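Nucleoprotein (Human coronavirus NL63, PDB 5EPW) probably packages the viral RNA genome into a helical ribonucleocapsid, this chain being its C-terminal domain, which forms a dimer. Local coordinates at residues P42-F45 / N46-M49. Sequence-based numbering, arbitrary orientation.
Sequences PRDF and NHNM
Asp44 and His47 lie side by side and point the same way. Ring atom ND1 of His47 donates to OD1 of Asp44 over 2.8 Å, at 163° at the hydrogen. The carboxylate oxygen sits at the ring edge, almost in the ring plane, and is met on its syn side but tilted out of the carboxylate plane. From the opposite face of the carboxylate, backbone N of Asn46 also donates to OD1 of Asp44, at 2.9 Å. Two N-H groups thus hold one oxygen, which probably limits rotation of the carboxylate. With chi1 at 68°, CG of Asp44 is tucked between its own N and carbonyl carbon, which puts the carboxylate beside the turn, within reach of Asn46 N and the His47 ring.

The backbone here is a type I beta turn from Asp44 to His47, in the loop between helices 36-39 and 52-57. His47 N donates back to Asp44 O at 3.1 Å and closes the turn. Asp44 N donates to His47 O at 3.0 Å, which completes a single antiparallel bridge.

The turn's outer side is looser. Asn46 is exposed, and water 2 joins its ND2 to OD2 of Asp44, weakly on the aspartate side.

The inner side is packed closely and faces the second subunit. The Arg43 side chain bends at chi2 and chi3 and crosses His47 at about a right angle. Its NH2 donates to Met49 O at 2.9 Å, while His47 O lies over one guanidinium face. NH2 also hydrogen-bonds to Phe79 O of the second subunit. Asn48 and Met49 are buried; OD1 of Asn48 accepts from Val83 N of that subunit, and Met49 packs against its Phe78.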
loop_
_atom_site.group_PDB
_atom_site.type_symbol
_atom_site.label_atom_id
_atom_site.label_comp_id
_atom_site.label_asym_id
_atom_site.label_seq_id
_atom_site.Cartn_x
_atom_site.Cartn_y
_atom_site.Cartn_z
ATOM N N PRO B 42 2.775 -7.206 16.222
ATOM C CA PRO B 42 2.309 -6.258 17.130
ATOM C C PRO B 42 2.466 -4.832 16.631
ATOM O O PRO B 42 3.358 -4.548 15.793
ATOM C CB PRO B 42 3.193 -6.545 18.365
ATOM C CG PRO B 42 4.451 -7.098 17.815
ATOM C CD PRO B 42 4.013 -7.904 16.647
ATOM N N ARG B 43 1.597 -3.945 17.056
ATOM C CA ARG B 43 1.739 -2.502 16.720
ATOM C C ARG B 43 3.051 -1.963 17.305
ATOM O O ARG B 43 3.362 -2.233 18.526
ATOM C CB ARG B 43 0.642 -1.686 17.311
ATOM C CG ARG B 43 -0.783 -2.102 16.838
ATOM C CD ARG B 43 -1.024 -1.948 15.309
ATOM N NE ARG B 43 -0.501 -3.115 14.683
ATOM C CZ ARG B 43 -0.139 -3.153 13.379
ATOM N NH1 ARG B 43 0.451 -4.271 12.911
ATOM N NH2 ARG B 43 -0.379 -2.137 12.560
ATOM N N ASP B 44 3.768 -1.175 16.530
ATOM C CA ASP B 44 4.993 -0.529 16.986
ATOM C C ASP B 44 5.248 0.674 16.072
ATOM O O ASP B 44 4.394 0.963 15.208
ATOM C CB ASP B 44 6.181 -1.510 17.100
ATOM C CG ASP B 44 6.724 -2.071 15.812
ATOM O OD1 ASP B 44 6.398 -1.511 14.724
ATOM O OD2 ASP B 44 7.499 -3.020 15.910
ATOM N N PHE B 45 6.418 1.315 16.196
ATOM C CA PHE B 45 6.629 2.526 15.421
ATOM C C PHE B 45 6.889 2.298 13.983
ATOM O O PHE B 45 6.754 3.245 13.200
ATOM C CB PHE B 45 7.706 3.381 16.160
ATOM C CG PHE B 45 7.200 3.959 17.453
ATOM C CD1 PHE B 45 6.432 5.109 17.438
ATOM C CD2 PHE B 45 7.471 3.345 18.700
ATOM C CE1 PHE B 45 5.897 5.587 18.595
ATOM C CE2 PHE B 45 6.956 3.879 19.851
ATOM C CZ PHE B 45 6.123 4.992 19.799
ATOM N N ASN B 46 7.131 1.069 13.600
ATOM C CA ASN B 46 7.308 0.700 12.159
ATOM C C ASN B 46 6.048 0.009 11.589
ATOM O O ASN B 46 6.020 -0.317 10.413
ATOM C CB ASN B 46 8.548 -0.135 11.954
ATOM C CG ASN B 46 9.832 0.691 11.940
ATOM O OD1 ASN B 46 10.099 1.401 10.937
ATOM N ND2 ASN B 46 10.512 0.777 13.082
ATOM N N HIS B 47 5.063 -0.244 12.430
ATOM C CA HIS B 47 3.800 -0.911 12.065
ATOM C C HIS B 47 2.684 -0.293 12.896
ATOM O O HIS B 47 2.275 -0.864 13.926
ATOM C CB HIS B 47 3.890 -2.458 12.284
ATOM C CG HIS B 47 5.127 -3.080 11.763
ATOM N ND1 HIS B 47 6.345 -3.049 12.422
ATOM C CD2 HIS B 47 5.341 -3.766 10.627
ATOM C CE1 HIS B 47 7.236 -3.705 11.723
ATOM N NE2 HIS B 47 6.687 -4.130 10.599
ATOM N N ASN B 48 2.346 0.961 12.592
ATOM C CA ASN B 48 1.734 1.832 13.615
ATOM C C ASN B 48 0.213 2.063 13.502
ATOM O O ASN B 48 -0.346 2.810 14.327
ATOM C CB ASN B 48 2.452 3.197 13.708
ATOM C CG ASN B 48 2.454 3.960 12.465
ATOM O OD1 ASN B 48 2.643 3.449 11.330
ATOM N ND2 ASN B 48 2.234 5.265 12.569
ATOM N N MET B 49 -0.456 1.576 12.446
ATOM C CA MET B 49 -1.843 1.842 12.276
ATOM C C MET B 49 -2.743 0.834 13.018
ATOM O O MET B 49 -2.581 -0.369 12.987
ATOM C CB MET B 49 -2.226 1.684 10.790
ATOM C CG MET B 49 -1.566 2.736 9.872
ATOM S SD MET B 49 -1.764 4.464 10.350
ATOM C CE MET B 49 -3.530 4.583 10.114
HETATM O O HOH W 1 0.545 -0.116 10.218
HETATM O O HOH W 2 10.391 -1.288 15.452
#